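Local coordinates for protein 3-hydroxyacyl-CoA dehydrogenase (Burkholderia thailandensis, PDB 4XGN) that probably catalyses the NAD-dependent oxidation of 3-hydroxyacyl-CoA to 3-ketoacyl-CoA, as a short-chain dehydrogenase with a Rossmann fold that binds NAD, at residues Val118-Thr123 with Ala171-Met176; Ser150-Ala155 with Val191-Pro196. One frame throughout, in Å; residues are numbered along the deposited sequence.

Contact 1 (Val118-Thr123 with Ala171-Met176); sequences VNLIGT and AGVAGM. With NAD (nicotinamide-adenine-dinucleotide), chain I.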
ATOM      1  N   VAL A 118       9.572  22.717  -3.833  1.00 11.18           N
ATOM      2  CA  VAL A 118      10.788  22.323  -3.179  1.00 11.17           C
ATOM      3  C   VAL A 118      10.913  20.829  -3.043  1.00 10.90           C
ATOM      4  O   VAL A 118      11.944  20.256  -3.381  1.00 10.73           O
ATOM      5  CB  VAL A 118      10.933  22.984  -1.809  1.00 11.50           C
ATOM      6  CG1 VAL A 118      12.152  22.491  -1.072  1.00 11.48           C
ATOM      7  CG2 VAL A 118      10.999  24.494  -1.987  1.00 12.01           C
ATOM      8  N   ASN A 119       9.854  20.186  -2.526  1.00 10.49           N
ATOM      9  CA  ASN A 119       9.960  18.810  -2.100  1.00 10.32           C
ATOM     10  C   ASN A 119       9.891  17.822  -3.230  1.00 10.11           C
ATOM     11  O   ASN A 119      10.547  16.792  -3.167  1.00 10.14           O
ATOM     12  CB  ASN A 119       8.844  18.500  -1.102  1.00 10.32           C
ATOM     13  CG  ASN A 119       9.004  19.209   0.234  1.00 10.46           C
ATOM     14  OD1 ASN A 119       9.975  19.949   0.472  1.00 10.77           O
ATOM     15  ND2 ASN A 119       8.075  18.948   1.137  1.00 10.49           N
ATOM     16  N   LEU A 120       9.063  18.103  -4.235  1.00  9.96           N
ATOM     17  CA  LEU A 120       8.790  17.152  -5.279  1.00  9.85           C
ATOM     18  C   LEU A 120       9.500  17.546  -6.561  1.00  9.92           C
ATOM     19  O   LEU A 120      10.310  16.782  -7.067  1.00  9.94           O
ATOM     20  CB  LEU A 120       7.262  16.977  -5.446  1.00  9.80           C
ATOM     21  CG  LEU A 120       6.797  16.033  -6.557  1.00  9.79           C
ATOM     22  CD1 LEU A 120       7.463  14.663  -6.499  1.00  9.71           C
ATOM     23  CD2 LEU A 120       5.294  15.916  -6.547  1.00  9.74           C
ATOM     24  N   ILE A 121       9.189  18.726  -7.095  1.00  9.97           N
ATOM     25  CA  ILE A 121       9.827  19.185  -8.326  1.00 10.15           C
ATOM     26  C   ILE A 121      11.346  19.249  -8.085  1.00 10.19           C
ATOM     27  O   ILE A 121      12.127  18.814  -8.945  1.00 10.25           O
ATOM     28  CB  ILE A 121       9.240  20.512  -8.824  1.00 10.42           C
ATOM     29  CG1 ILE A 121       7.755  20.295  -9.177  1.00 10.31           C
ATOM     30  CG2 ILE A 121      10.054  21.028 -10.016  1.00 10.76           C
ATOM     31  CD1 ILE A 121       7.042  21.554  -9.585  1.00 10.64           C
ATOM     32  N   GLY A 122      11.738  19.805  -6.925  1.00 10.24           N
ATOM     33  CA  GLY A 122      13.143  19.933  -6.539  1.00 10.42           C
ATOM     34  C   GLY A 122      13.849  18.601  -6.479  1.00 10.40           C
ATOM     35  O   GLY A 122      14.978  18.478  -6.973  1.00 10.79           O
ATOM     36  N   THR A 123      13.206  17.605  -5.871  1.00 10.12           N
ATOM     37  CA  THR A 123      13.812  16.262  -5.823  1.00 10.17           C
ATOM     38  C   THR A 123      13.967  15.678  -7.243  1.00 10.20           C
ATOM     39  O   THR A 123      15.032  15.151  -7.577  1.00 10.45           O
ATOM     40  CB  THR A 123      13.042  15.340  -4.875  1.00  9.90           C
ATOM     41  OG1 THR A 123      13.410  15.685  -3.524  1.00 10.09           O
ATOM     42  CG2 THR A 123      13.379  13.840  -5.122  1.00  9.84           C
ATOM     43  N   ALA A 171       4.126  11.974  -0.970  1.00  8.23           N
ATOM     44  CA  ALA A 171       3.528  10.854  -1.730  1.00  8.16           C
ATOM     45  C   ALA A 171       3.973  10.878  -3.181  1.00  8.35           C
ATOM     46  O   ALA A 171       4.179   9.831  -3.789  1.00  8.55           O
ATOM     47  CB  ALA A 171       2.006  10.961  -1.657  1.00  8.27           C
ATOM     48  N   GLY A 172       4.097  12.066  -3.755  1.00  8.56           N
ATOM     49  CA  GLY A 172       4.692  12.212  -5.100  1.00  8.75           C
ATOM     50  C   GLY A 172       6.102  11.608  -5.213  1.00  8.90           C
ATOM     51  O   GLY A 172       6.421  10.830  -6.126  1.00  8.89           O
ATOM     52  N   VAL A 173       6.934  11.941  -4.234  1.00  9.23           N
ATOM     53  CA  VAL A 173       8.323  11.430  -4.167  1.00  9.37           C
ATOM     54  C   VAL A 173       8.269   9.905  -4.048  1.00  9.57           C
ATOM     55  O   VAL A 173       8.930   9.191  -4.821  1.00  9.59           O
ATOM     56  CB  VAL A 173       9.108  12.063  -2.995  1.00  9.51           C
ATOM     57  CG1 VAL A 173      10.436  11.315  -2.763  1.00  9.79           C
ATOM     58  CG2 VAL A 173       9.364  13.534  -3.244  1.00  9.83           C
ATOM     59  N   ALA A 174       7.452   9.412  -3.108  1.00  9.57           N
ATOM     60  CA  ALA A 174       7.314   7.956  -2.946  1.00  9.69           C
ATOM     61  C   ALA A 174       6.864   7.285  -4.244  1.00  9.76           C
ATOM     62  O   ALA A 174       7.445   6.277  -4.680  1.00  9.86           O
ATOM     63  CB  ALA A 174       6.383   7.633  -1.799  1.00  9.76           C
ATOM     64  N   GLY A 175       5.804   7.795  -4.826  1.00  9.83           N
ATOM     65  CA  GLY A 175       5.197   7.167  -6.002  1.00 10.21           C
ATOM     66  C   GLY A 175       6.042   7.203  -7.275  1.00 10.48           C
ATOM     67  O   GLY A 175       5.879   6.335  -8.111  1.00 11.06           O
ATOM     68  N   MET A 176       6.959   8.159  -7.406  1.00 10.50           N
ATOM     69  CA  MET A 176       7.833   8.193  -8.568  1.00 10.67           C
ATOM     70  C   MET A 176       9.040   7.297  -8.440  1.00 10.41           C
ATOM     71  O   MET A 176       9.749   7.090  -9.429  1.00 10.73           O
ATOM     72  CB  MET A 176       8.238   9.622  -8.968  1.00 11.15           C
ATOM     73  CG  MET A 176       9.259  10.271  -8.125  1.00 11.10           C
ATOM     74  SD  MET A 176       9.458  12.024  -8.664  1.00 11.60           S
ATOM     75  CE  MET A 176      10.791  12.508  -7.600  1.00 11.78           C
TER
HETATM   76  PA  NAD I 300      16.182  20.450   8.134  1.00 13.16           P
HETATM   77  O1A NAD I 300      15.309  21.653   8.089  1.00 13.48           O
HETATM   78  O2A NAD I 300      17.089  20.293   9.315  1.00 13.99           O
HETATM   79  O5B NAD I 300      17.064  20.331   6.800  1.00 13.10           O
HETATM   80  C5B NAD I 300      16.521  20.627   5.532  1.00 12.72           C
HETATM   81  C4B NAD I 300      17.604  21.302   4.672  1.00 12.82           C
HETATM   82  O4B NAD I 300      16.962  21.539   3.525  1.00 12.80           O
HETATM   83  C3B NAD I 300      18.007  22.686   5.241  1.00 13.17           C
HETATM   84  O3B NAD I 300      19.363  22.816   5.520  1.00 13.23           O
HETATM   85  C2B NAD I 300      17.449  23.589   4.126  1.00 13.10           C
HETATM   86  O2B NAD I 300      18.154  24.883   4.103  1.00 13.51           O
HETATM   87  C1B NAD I 300      17.480  22.867   3.009  1.00 12.81           C
HETATM   88  N9A NAD I 300      16.557  23.327   2.017  1.00 12.49           N
HETATM   89  C8A NAD I 300      15.263  23.755   2.158  1.00 12.52           C
HETATM   90  N7A NAD I 300      14.780  24.175   0.943  1.00 12.14           N
HETATM   91  C5A NAD I 300      15.778  23.965   0.096  1.00 12.29           C
HETATM   92  C6A NAD I 300      15.860  24.180  -1.255  1.00 12.24           C
HETATM   93  N6A NAD I 300      14.892  24.760  -2.129  1.00 12.13           N
HETATM   94  N1A NAD I 300      16.999  23.873  -1.894  1.00 12.40           N
HETATM   95  C2A NAD I 300      18.076  23.354  -1.227  1.00 12.62           C
HETATM   96  N3A NAD I 300      17.996  23.118   0.116  1.00 12.60           N
HETATM   97  C4A NAD I 300      16.846  23.456   0.739  1.00 12.38           C
HETATM   98  O3  NAD I 300      15.080  19.282   8.133  1.00 12.94           O
HETATM   99  PN  NAD I 300      15.395  17.686   8.043  1.00 13.10           P
HETATM  100  O1N NAD I 300      14.637  17.071   9.172  1.00 12.94           O
HETATM  101  O2N NAD I 300      16.868  17.312   7.991  1.00 13.35           O
HETATM  102  O5D NAD I 300      14.676  17.277   6.650  1.00 12.82           O
HETATM  103  C5D NAD I 300      15.308  16.444   5.680  1.00 12.65           C
HETATM  104  C4D NAD I 300      14.336  15.719   4.831  1.00 12.31           C
HETATM  105  O4D NAD I 300      13.709  14.832   5.661  1.00 12.52           O
HETATM  106  C3D NAD I 300      13.230  16.646   4.266  1.00 12.36           C
HETATM  107  O3D NAD I 300      12.859  16.276   3.010  1.00 12.37           O
HETATM  108  C2D NAD I 300      12.108  16.383   5.310  1.00 12.26           C
HETATM  109  O2D NAD I 300      10.768  16.790   4.770  1.00 11.95           O
HETATM  110  C1D NAD I 300      12.182  15.087   5.529  1.00 12.11           C
HETATM  111  N1N NAD I 300      11.602  14.538   6.749  1.00 12.18           N
HETATM  112  C2N NAD I 300      11.924  14.987   8.009  1.00 12.54           C
HETATM  113  C3N NAD I 300      11.353  14.443   9.152  1.00 12.79           C
HETATM  114  C7N NAD I 300      11.640  14.939  10.537  1.00 13.35           C
HETATM  115  O7N NAD I 300      10.933  14.579  11.448  1.00 13.64           O
HETATM  116  N7N NAD I 300      12.752  15.787  10.785  1.00 13.60           N
HETATM  117  C4N NAD I 300      10.436  13.381   8.994  1.00 12.57           C
HETATM  118  C5N NAD I 300      10.143  12.906   7.741  1.00 12.26           C
HETATM  119  C6N NAD I 300      10.724  13.472   6.627  1.00 11.98           C
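With CG anti to its backbone N (chi1 178°), L120 carries its branch across to helix 171-176, where CD1 lies 3.6 Å from V173 N and so rests on the backbone at G172-V173 while also touching the side chains of V173 and M176. M176 answers from the other helix: its CG sits between backbone N and carbonyl carbon (chi1 76°), and the chain then runs extended, bringing SD to 4.0 Å from L120 CD1 and CE to 3.8 Å from T123 CG2. V173 CG2 touches both L120 CD1, at 3.9 Å, and N119 O, at 3.5 Å. G172 has its CA 4.0 Å from L120 CD2, and a beta carbon here would collide with that methyl. No hydrogen bond crosses between the two segments, whose axes come within 9.2 Å at 34°; the side-chain contacts are apolar, and all six touching residues are buried. The amide of N119 is engaged elsewhere, its ND2 donating to I94 O and S169 OG. On the far side of helix 118-123, V118 CG1 lies 3.7 Å from N6A of the NAD adenine. L120 and A171 pack on L120 and A171 of the second subunit, consistent with the long helix pair 109-135 and 164-184 that, in short-chain dehydrogenases, forms a four-helix bundle with its counterpart across the interface.

Contact 2 (Ser150-Ala155 with Val191-Pro196); sequences STASVA and VMTIAP. With NAD (nicotinamide-adenine-dinucleotide), chain I.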
ATOM      1  N   SER A 150      15.987   9.180  -2.130  1.00 11.31           N
ATOM      2  CA  SER A 150      15.165  10.357  -1.833  1.00 11.14           C
ATOM      3  C   SER A 150      14.437  10.194  -0.514  1.00 10.93           C
ATOM      4  O   SER A 150      14.319   9.079   0.025  1.00 11.06           O
ATOM      5  CB  SER A 150      14.215  10.613  -2.952  1.00 11.02           C
ATOM      6  OG  SER A 150      14.877  10.811  -4.190  1.00 11.28           O
ATOM      7  N   THR A 151      13.993  11.337   0.027  1.00 10.53           N
ATOM      8  CA  THR A 151      13.333  11.351   1.318  1.00 10.32           C
ATOM      9  C   THR A 151      11.882  11.724   1.123  1.00 10.00           C
ATOM     10  O   THR A 151      11.551  12.836   0.688  1.00  9.68           O
ATOM     11  CB  THR A 151      14.003  12.328   2.307  1.00 10.59           C
ATOM     12  OG1 THR A 151      15.443  12.142   2.299  1.00 11.08           O
ATOM     13  CG2 THR A 151      13.438  12.118   3.694  1.00 10.62           C
ATOM     14  N   ALA A 152      10.984  10.793   1.406  1.00  9.74           N
ATOM     15  CA  ALA A 152       9.613  11.076   1.491  1.00  9.55           C
ATOM     16  C   ALA A 152       9.303  11.424   2.979  1.00  9.54           C
ATOM     17  O   ALA A 152       9.931  12.325   3.523  1.00  9.76           O
ATOM     18  CB  ALA A 152       8.781   9.941   0.926  1.00  9.38           C
ATOM     19  N   SER A 153       8.344  10.748   3.597  1.00  9.35           N
ATOM     20  CA  SER A 153       7.870  10.944   4.982  1.00  9.38           C
ATOM     21  C   SER A 153       6.760   9.944   5.151  1.00  9.15           C
ATOM     22  O   SER A 153       6.126   9.546   4.182  1.00  8.92           O
ATOM     23  CB  SER A 153       7.245  12.331   5.152  1.00  9.50           C
ATOM     24  OG  SER A 153       6.583  12.455   6.396  1.00  9.69           O
ATOM     25  N   VAL A 154       6.475   9.596   6.404  1.00  9.25           N
ATOM     26  CA  VAL A 154       5.287   8.838   6.723  1.00  9.10           C
ATOM     27  C   VAL A 154       4.031   9.658   6.366  1.00  9.14           C
ATOM     28  O   VAL A 154       2.984   9.085   6.151  1.00  9.01           O
ATOM     29  CB  VAL A 154       5.260   8.370   8.194  1.00  9.26           C
ATOM     30  CG1 VAL A 154       6.402   7.408   8.470  1.00  9.27           C
ATOM     31  CG2 VAL A 154       5.181   9.529   9.170  1.00  9.55           C
ATOM     32  N   ALA A 155       4.155  10.962   6.212  1.00  9.40           N
ATOM     33  CA  ALA A 155       3.046  11.780   5.732  1.00  9.60           C
ATOM     34  C   ALA A 155       2.581  11.398   4.309  1.00  9.61           C
ATOM     35  O   ALA A 155       1.465  11.767   3.931  1.00  9.64           O
ATOM     36  CB  ALA A 155       3.412  13.272   5.763  1.00  9.80           C
ATOM     37  N   VAL A 191      17.231   3.234  -7.503  1.00 11.28           N
ATOM     38  CA  VAL A 191      16.440   4.370  -7.043  1.00 11.05           C
ATOM     39  C   VAL A 191      15.604   3.903  -5.877  1.00 10.74           C
ATOM     40  O   VAL A 191      14.800   2.936  -6.015  1.00 10.44           O
ATOM     41  CB  VAL A 191      15.534   4.875  -8.166  1.00 11.25           C
ATOM     42  CG1 VAL A 191      14.721   6.085  -7.728  1.00 11.14           C
ATOM     43  CG2 VAL A 191      16.383   5.134  -9.429  1.00 11.78           C
ATOM     44  N   MET A 192      15.787   4.565  -4.737  1.00 10.51           N
ATOM     45  CA  MET A 192      15.088   4.180  -3.508  1.00 10.49           C
ATOM     46  C   MET A 192      14.588   5.416  -2.769  1.00 10.39           C
ATOM     47  O   MET A 192      15.131   6.541  -2.915  1.00 10.45           O
ATOM     48  CB  MET A 192      16.044   3.426  -2.585  1.00 10.59           C
ATOM     49  CG  MET A 192      16.406   2.001  -3.005  1.00 10.63           C
ATOM     50  SD  MET A 192      15.048   0.861  -2.791  1.00 10.54           S
ATOM     51  CE  MET A 192      14.753   0.978  -1.050  1.00 10.31           C
ATOM     52  N   THR A 193      13.610   5.182  -1.891  1.00 10.25           N
ATOM     53  CA  THR A 193      13.094   6.239  -1.043  1.00 10.07           C
ATOM     54  C   THR A 193      13.025   5.765   0.416  1.00 10.00           C
ATOM     55  O   THR A 193      12.626   4.619   0.671  1.00  9.82           O
ATOM     56  CB  THR A 193      11.691   6.682  -1.566  1.00 10.22           C
ATOM     57  OG1 THR A 193      11.851   7.199  -2.901  1.00 10.70           O
ATOM     58  CG2 THR A 193      11.121   7.758  -0.675  1.00 10.20           C
ATOM     59  N   ILE A 194      13.350   6.655   1.334  1.00  9.91           N
ATOM     60  CA  ILE A 194      13.179   6.487   2.775  1.00  9.90           C
ATOM     61  C   ILE A 194      12.034   7.414   3.179  1.00  9.86           C
ATOM     62  O   ILE A 194      12.020   8.570   2.771  1.00 10.05           O
ATOM     63  CB  ILE A 194      14.463   6.827   3.562  1.00 10.21           C
ATOM     64  CG1 ILE A 194      15.608   5.860   3.160  1.00 10.45           C
ATOM     65  CG2 ILE A 194      14.207   6.682   5.073  1.00 10.24           C
ATOM     66  CD1 ILE A 194      17.012   6.306   3.600  1.00 10.69           C
ATOM     67  N   ALA A 195      11.064   6.862   3.936  1.00  9.46           N
ATOM     68  CA  ALA A 195       9.948   7.620   4.493  1.00  9.33           C
ATOM     69  C   ALA A 195      10.147   7.701   5.999  1.00  9.34           C
ATOM     70  O   ALA A 195       9.724   6.838   6.744  1.00  9.49           O
ATOM     71  CB  ALA A 195       8.597   6.937   4.143  1.00  9.09           C
ATOM     72  N   PRO A 196      10.812   8.752   6.490  1.00  9.55           N
ATOM     73  CA  PRO A 196      10.999   8.853   7.934  1.00  9.75           C
ATOM     74  C   PRO A 196       9.740   9.211   8.705  1.00  9.97           C
ATOM     75  O   PRO A 196       8.823   9.862   8.168  1.00  9.43           O
ATOM     76  CB  PRO A 196      12.076   9.962   8.089  1.00  9.95           C
ATOM     77  CG  PRO A 196      12.599  10.203   6.699  1.00  9.82           C
ATOM     78  CD  PRO A 196      11.536   9.813   5.753  1.00  9.57           C
TER
HETATM   79  PA  NAD I 300      16.182  20.450   8.134  1.00 13.16           P
HETATM   80  O1A NAD I 300      15.309  21.653   8.089  1.00 13.48           O
HETATM   81  O2A NAD I 300      17.089  20.293   9.315  1.00 13.99           O
HETATM   82  O5B NAD I 300      17.064  20.331   6.800  1.00 13.10           O
HETATM   83  C5B NAD I 300      16.521  20.627   5.532  1.00 12.72           C
HETATM   84  C4B NAD I 300      17.604  21.302   4.672  1.00 12.82           C
HETATM   85  O4B NAD I 300      16.962  21.539   3.525  1.00 12.80           O
HETATM   86  C3B NAD I 300      18.007  22.686   5.241  1.00 13.17           C
HETATM   87  O3B NAD I 300      19.363  22.816   5.520  1.00 13.23           O
HETATM   88  C2B NAD I 300      17.449  23.589   4.126  1.00 13.10           C
HETATM   89  O2B NAD I 300      18.154  24.883   4.103  1.00 13.51           O
HETATM   90  C1B NAD I 300      17.480  22.867   3.009  1.00 12.81           C
HETATM   91  N9A NAD I 300      16.557  23.327   2.017  1.00 12.49           N
HETATM   92  C8A NAD I 300      15.263  23.755   2.158  1.00 12.52           C
HETATM   93  N7A NAD I 300      14.780  24.175   0.943  1.00 12.14           N
HETATM   94  C5A NAD I 300      15.778  23.965   0.096  1.00 12.29           C
HETATM   95  C6A NAD I 300      15.860  24.180  -1.255  1.00 12.24           C
HETATM   96  N6A NAD I 300      14.892  24.760  -2.129  1.00 12.13           N
HETATM   97  N1A NAD I 300      16.999  23.873  -1.894  1.00 12.40           N
HETATM   98  C2A NAD I 300      18.076  23.354  -1.227  1.00 12.62           C
HETATM   99  N3A NAD I 300      17.996  23.118   0.116  1.00 12.60           N
HETATM  100  C4A NAD I 300      16.846  23.456   0.739  1.00 12.38           C
HETATM  101  O3  NAD I 300      15.080  19.282   8.133  1.00 12.94           O
HETATM  102  PN  NAD I 300      15.395  17.686   8.043  1.00 13.10           P
HETATM  103  O1N NAD I 300      14.637  17.071   9.172  1.00 12.94           O
HETATM  104  O2N NAD I 300      16.868  17.312   7.991  1.00 13.35           O
HETATM  105  O5D NAD I 300      14.676  17.277   6.650  1.00 12.82           O
HETATM  106  C5D NAD I 300      15.308  16.444   5.680  1.00 12.65           C
HETATM  107  C4D NAD I 300      14.336  15.719   4.831  1.00 12.31           C
HETATM  108  O4D NAD I 300      13.709  14.832   5.661  1.00 12.52           O
HETATM  109  C3D NAD I 300      13.230  16.646   4.266  1.00 12.36           C
HETATM  110  O3D NAD I 300      12.859  16.276   3.010  1.00 12.37           O
HETATM  111  C2D NAD I 300      12.108  16.383   5.310  1.00 12.26           C
HETATM  112  O2D NAD I 300      10.768  16.790   4.770  1.00 11.95           O
HETATM  113  C1D NAD I 300      12.182  15.087   5.529  1.00 12.11           C
HETATM  114  N1N NAD I 300      11.602  14.538   6.749  1.00 12.18           N
HETATM  115  C2N NAD I 300      11.924  14.987   8.009  1.00 12.54           C
HETATM  116  C3N NAD I 300      11.353  14.443   9.152  1.00 12.79           C
HETATM  117  C7N NAD I 300      11.640  14.939  10.537  1.00 13.35           C
HETATM  118  O7N NAD I 300      10.933  14.579  11.448  1.00 13.64           O
HETATM  119  N7N NAD I 300      12.752  15.787  10.785  1.00 13.60           N
HETATM  120  C4N NAD I 300      10.436  13.381   8.994  1.00 12.57           C
HETATM  121  C5N NAD I 300      10.143  12.906   7.741  1.00 12.26           C
HETATM  122  C6N NAD I 300      10.724  13.472   6.627  1.00 11.98           C
HETATM  123  O   HOH W   1      14.496   8.319  -5.181  1.00 13.08           O
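Four backbone hydrogen bonds join S150-A155 to V191-P196, the first three in the alternating pattern of parallel strands. S150 N donates to M192 O, I194 N to S150 O at 2.9 Å and 167°, and A152 N to I194 O; S150 thus pairs with T193 and T151 with I194. Past the end of strand 150-151 the connection persists: V154 N reaches P196 O at 2.9 Å, but from 37° above the carbonyl plane. Weaker CA-H...O contacts, such as T151 CA to I194 O at 3.4 Å, accompany these bonds. One water donates to M192 O and lies 2.7 Å from S150 OG, a hydroxyl that also bonds N90 ND2. S153 OG accepts from A155 N in a capping bond ahead of a helix, whereas S153 N is buried without a partner.

Among the apolar contacts, T151 and P196 cross at about a right angle, with T151 CG2 3.6 Å from P196 CD. A152 CB meets T193 CG2 at 3.6 Å.

T151 and P196 also face the cofactor: P196 CB is 3.5 Å from NAD C5N, and T151 CG2 is 3.4 Å from NAD O4D. Here neighbouring parallel strands of the Rossmann sheet end beside the nicotinamide and its ribose, with T151, A152, S153 and P196 in the NAD pocket. Strand 248-251 continues the sheet beyond 191-196; helix 228-240 packs against I194, and helix 164-184 against S150 and S153.

How the contacts relate
Contact 1 and contact 2 lie about 9 Å apart between centres and touch directly, the helix pair packing on the strand pair. T123 CG2 comes within 3.5 Å of S150 OG, and V173 CG1 within 3.8 Å of S150 CB, so one serine meets both helices. Their segments alternate along the chain: helix 109-135 is followed by strand 146-151, and helix 164-184 by strand 189-196. Both contacts reach NAD, but at different ends, contact 1 at the adenine and contact 2 at the nicotinamide and its ribose. K170, just before segment 171-176, connects the two as well: the side chain of N119 touches it, and its NZ bonds both T151 O and the cofactor.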